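PDB 3RZA: tripeptidase, which probably cleaves the N-terminal residue from tripeptides, as a metal-dependent peptidase of the M20/M25/M40 family. Local coordinates for residues Ile185-Asp190 with Ser355-Val360; Val191-Val196 with Ser333-Ile338. All blocks are in the same frame, centred on the assembly; numbering follows the deposited sequence. Where two conformers were deposited one is given.

Contact 1 (Ile185-Asp190 with Ser355-Val360). With ZN (zinc ion), chain C.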
# COMPACT_ATOMS: atom_id res chain seq x y z
N ILE A 185 18.60 32.24 -4.14
CA ILE A 185 18.40 32.64 -2.75
C ILE A 185 17.43 31.63 -2.14
O ILE A 185 16.25 31.94 -1.90
CB ILE A 185 17.86 34.13 -2.64
CG1 ILE A 185 18.72 35.12 -3.48
CG2 ILE A 185 17.84 34.59 -1.16
CD1 ILE A 185 18.12 36.52 -3.60
N ASP A 186 17.92 30.41 -1.91
CA ASP A 186 17.04 29.26 -1.63
C ASP A 186 17.78 27.99 -1.07
O ASP A 186 17.46 26.88 -1.46
CB ASP A 186 16.26 28.90 -2.93
CG ASP A 186 15.12 27.90 -2.70
OD1 ASP A 186 14.48 27.96 -1.64
OD2 ASP A 186 14.85 27.07 -3.60
N ALA A 187 18.73 28.18 -0.15
CA ALA A 187 19.43 27.05 0.52
C ALA A 187 18.96 26.92 1.98
O ALA A 187 18.78 27.93 2.67
CB ALA A 187 20.92 27.26 0.46
N SER A 188 18.76 25.67 2.44
CA SER A 188 18.55 25.37 3.87
C SER A 188 19.89 25.39 4.58
O SER A 188 20.53 24.35 4.77
CB SER A 188 17.86 24.01 4.06
OG SER A 188 16.56 24.01 3.48
N ALA A 189 20.35 26.58 4.90
CA ALA A 189 21.63 26.79 5.57
C ALA A 189 21.58 28.18 6.19
O ALA A 189 20.77 29.01 5.82
CB ALA A 189 22.81 26.67 4.57
N ASP A 190 22.46 28.40 7.15
CA ASP A 190 22.55 29.70 7.82
C ASP A 190 22.86 30.80 6.78
O ASP A 190 23.57 30.55 5.78
CB ASP A 190 23.66 29.69 8.88
CG ASP A 190 23.43 28.66 10.02
OD1 ASP A 190 22.30 28.12 10.19
OD2 ASP A 190 24.41 28.40 10.74
N SER A 355 26.29 29.17 -10.97
CA SER A 355 25.29 29.52 -9.96
C SER A 355 25.56 28.75 -8.68
O SER A 355 25.84 27.57 -8.71
CB SER A 355 23.90 29.22 -10.48
OG SER A 355 23.66 29.90 -11.71
N VAL A 356 25.49 29.46 -7.55
CA VAL A 356 25.60 28.88 -6.21
C VAL A 356 24.36 29.33 -5.43
O VAL A 356 23.64 30.24 -5.88
CB VAL A 356 26.93 29.34 -5.51
CG1 VAL A 356 28.14 29.01 -6.42
CG2 VAL A 356 26.90 30.80 -5.18
N ILE A 357 24.11 28.69 -4.29
CA ILE A 357 22.84 28.79 -3.60
C ILE A 357 23.13 29.39 -2.22
O ILE A 357 23.93 28.83 -1.46
CB ILE A 357 22.11 27.41 -3.45
CG1 ILE A 357 22.40 26.47 -4.63
CG2 ILE A 357 20.59 27.61 -3.31
CD1 ILE A 357 21.95 27.04 -6.02
N LEU A 358 22.49 30.52 -1.91
CA LEU A 358 22.71 31.24 -0.67
C LEU A 358 21.81 30.70 0.42
O LEU A 358 20.61 30.48 0.19
CB LEU A 358 22.40 32.73 -0.85
CG LEU A 358 23.20 33.49 -1.90
CD1 LEU A 358 22.65 34.92 -2.00
CD2 LEU A 358 24.71 33.46 -1.60
N GLY A 359 22.37 30.52 1.62
CA GLY A 359 21.58 30.17 2.78
C GLY A 359 20.57 31.25 3.09
O GLY A 359 20.92 32.43 3.11
N VAL A 360 19.30 30.84 3.27
CA VAL A 360 18.21 31.74 3.62
C VAL A 360 17.97 31.79 5.16
O VAL A 360 17.36 32.76 5.66
CB VAL A 360 16.90 31.32 2.87
CG1 VAL A 360 15.72 32.25 3.22
CG2 VAL A 360 17.13 31.34 1.36
ZN ZN C . 12.73 26.74 -1.89
O HOH W 1 13.03 24.68 -1.74
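A187 and V360 are joined through their backbones in a short parallel bridge, in which A187 stands opposite G359. The bond from V360 N to A187 O (3.0 Å) is nearly straight. The other, from A187 N to L358 O (3.0 Å), is more bent, 144° at the hydrogen. A CA-H...O contact from G359 to A187 O reinforces the pair, and G359 CA also lies close against A189 O, at 3.4 Å.

Apolar contacts flank the bridge. I357 CG2 reaches the methyl of A187 at 3.8 Å from CB and lies against the D186 backbone. V360 CG2 leans over the I185 carbonyl, 3.4 Å from I185 O, while the side chains of I185 and V360 cross at about a right angle.

Metal chemistry occupies the side of D186 that faces away from the strand 355-359. With CG anti to the backbone N (chi1 -169°), the carboxylate reaches the zinc ion, OD1 binding at 2.1 Å and OD2 more loosely at 2.7 Å. Y362 hydrogen-bonds the same OD1, and water 1, H98 and D129 complete the set around the zinc ion. The site is built from the end of strand 93-98 (H98), the start of helix 128-147 (D129) and the short strand 186-187 (D186), consistent with the metal centre of an M20-type peptidase.

Contact 2 (Val191-Val196 with Ser333-Ile338); sequences VGTTVV and SANTII
V195 and I337 pair across a parallel bridge, with T194 and T336 forming the bridge beside it, and between these strands the contact is at its tightest. Three backbone bonds alternate along it: T194 N to N335 O, I337 N to T194 O, and V196 N to I337 O at 2.9 Å. T336 CA adds a short CA-H...O contact to T194 O at 3.2 Å.

I337 supplies much of the apolar surface. Its CG1 lies between the backbone N and the carbonyl carbon (chi1 62°), and from there CG1 and CD1 meet both T193 CG2, 3.8 Å from CG1, and V195 CG2. The side chains of I337 and T193 cross at about a right angle. V196 divides its two methyls: CG1 packs on CB of T336, while CG2 touches I338 CD1 at 4.0 Å. V320 and A323 of the helix 318-329 cover the side where T194 and V196 lie.

Toward G192 and S333, waters bridge backbone and side-chain groups of the two segments. Water 2 spans V191 O, T193 OG1 and S333 OG. T193 OG1, beside its backbone N (chi1 -62°), thus meets this water while its methyl turns to I337. Water 3 is held by three groups: it donates to G192 O and to N335 O, the latter at 2.7 Å, and accepts from T194 OG1. S333 and N335 are exposed, and the bond within their segment from N335 N to S333 OG is weak.

The chemistry therefore changes along one pair of chains: direct amide bonds and branched apolar side chains secure the strand end, whereas the polar end adds bound waters that bridge carbonyls and hydroxyls.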
# COMPACT_ATOMS: atom_id res chain seq x y z
N VAL A 191 22.35 32.01 7.02
CA VAL A 191 22.73 33.16 6.18
C VAL A 191 24.26 33.40 6.29
O VAL A 191 24.83 33.37 7.39
CB VAL A 191 21.94 34.43 6.52
CG1 VAL A 191 22.31 35.58 5.57
CG2 VAL A 191 20.41 34.16 6.45
N GLY A 192 24.92 33.53 5.12
CA GLY A 192 26.38 33.65 5.02
C GLY A 192 27.07 32.31 4.76
O GLY A 192 28.29 32.26 4.65
N THR A 193 26.29 31.22 4.69
CA THR A 193 26.75 29.94 4.14
C THR A 193 26.28 29.81 2.70
O THR A 193 25.15 30.17 2.38
CB THR A 193 26.22 28.78 5.00
OG1 THR A 193 26.76 28.92 6.32
CG2 THR A 193 26.63 27.41 4.41
N THR A 194 27.18 29.32 1.83
CA THR A 194 26.93 29.20 0.37
C THR A 194 27.04 27.74 -0.02
O THR A 194 28.04 27.10 0.27
CB THR A 194 27.98 30.02 -0.44
OG1 THR A 194 28.00 31.36 0.04
CG2 THR A 194 27.65 30.04 -1.93
N VAL A 195 25.99 27.21 -0.67
CA VAL A 195 26.06 25.91 -1.30
C VAL A 195 26.79 26.04 -2.64
O VAL A 195 26.30 26.74 -3.54
CB VAL A 195 24.65 25.35 -1.56
CG1 VAL A 195 24.73 24.08 -2.37
CG2 VAL A 195 23.88 25.16 -0.24
N VAL A 196 27.93 25.36 -2.78
CA VAL A 196 28.77 25.38 -4.02
C VAL A 196 28.64 24.13 -4.88
O VAL A 196 29.22 24.06 -5.98
CB VAL A 196 30.28 25.67 -3.72
CG1 VAL A 196 30.41 27.05 -3.02
CG2 VAL A 196 30.97 24.51 -2.89
N SER A 333 29.73 33.50 8.86
CA SER A 333 30.74 32.42 8.76
C SER A 333 31.53 32.36 7.43
O SER A 333 32.69 31.99 7.44
CB SER A 333 30.08 31.05 8.97
OG SER A 333 29.32 30.70 7.81
N ALA A 334 30.90 32.71 6.32
CA ALA A 334 31.54 32.61 4.97
C ALA A 334 31.95 31.19 4.57
O ALA A 334 32.86 31.02 3.75
CB ALA A 334 32.75 33.58 4.82
N ASN A 335 31.23 30.18 5.09
CA ASN A 335 31.45 28.76 4.78
C ASN A 335 30.89 28.42 3.40
O ASN A 335 29.97 29.09 2.91
CB ASN A 335 30.75 27.88 5.83
CG ASN A 335 31.36 28.01 7.22
OD1 ASN A 335 32.55 28.27 7.36
ND2 ASN A 335 30.54 27.82 8.24
N THR A 336 31.43 27.39 2.79
CA THR A 336 30.97 26.84 1.55
C THR A 336 30.66 25.38 1.85
O THR A 336 31.47 24.70 2.48
CB THR A 336 32.05 26.93 0.51
OG1 THR A 336 33.22 26.26 0.99
CG2 THR A 336 32.37 28.38 0.23
N ILE A 337 29.48 24.92 1.45
CA ILE A 337 29.06 23.54 1.72
C ILE A 337 28.58 22.87 0.43
O ILE A 337 28.47 23.49 -0.63
CB ILE A 337 27.93 23.47 2.84
CG1 ILE A 337 26.65 24.21 2.42
CG2 ILE A 337 28.46 23.98 4.21
CD1 ILE A 337 25.45 23.91 3.33
N ILE A 338 28.29 21.59 0.57
CA ILE A 338 27.65 20.79 -0.44
C ILE A 338 26.25 20.45 0.11
O ILE A 338 26.13 20.13 1.29
CB ILE A 338 28.51 19.53 -0.68
CG1 ILE A 338 29.90 19.91 -1.25
CG2 ILE A 338 27.91 18.65 -1.59
CD1 ILE A 338 29.85 20.68 -2.58
O HOH W 2 26.61 31.14 7.98
O HOH W 3 29.63 31.69 2.25
O HOH W 4 27.53 27.14 8.26

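Both contacts serve one sheet, and the strand 355-359 ties them together: it pairs with 186-187 in contact 1 and, antiparallel, with the 191-196 segment that contact 2 joins to 333-338. I357 O to V195 N and G359 N to T193 O are probable hydrogen bonds across that shared boundary, and V356 packs on T194. Contact 1 is the core member, mostly buried and reaching the zinc site through one acid. Contact 2 is partly exposed at 333-338; the centres of the two contacts lie about 8 Å apart. Accordingly a metal ligand marks the first and water bridges the second, although both have apolar packing and each rests on parallel backbone bonding.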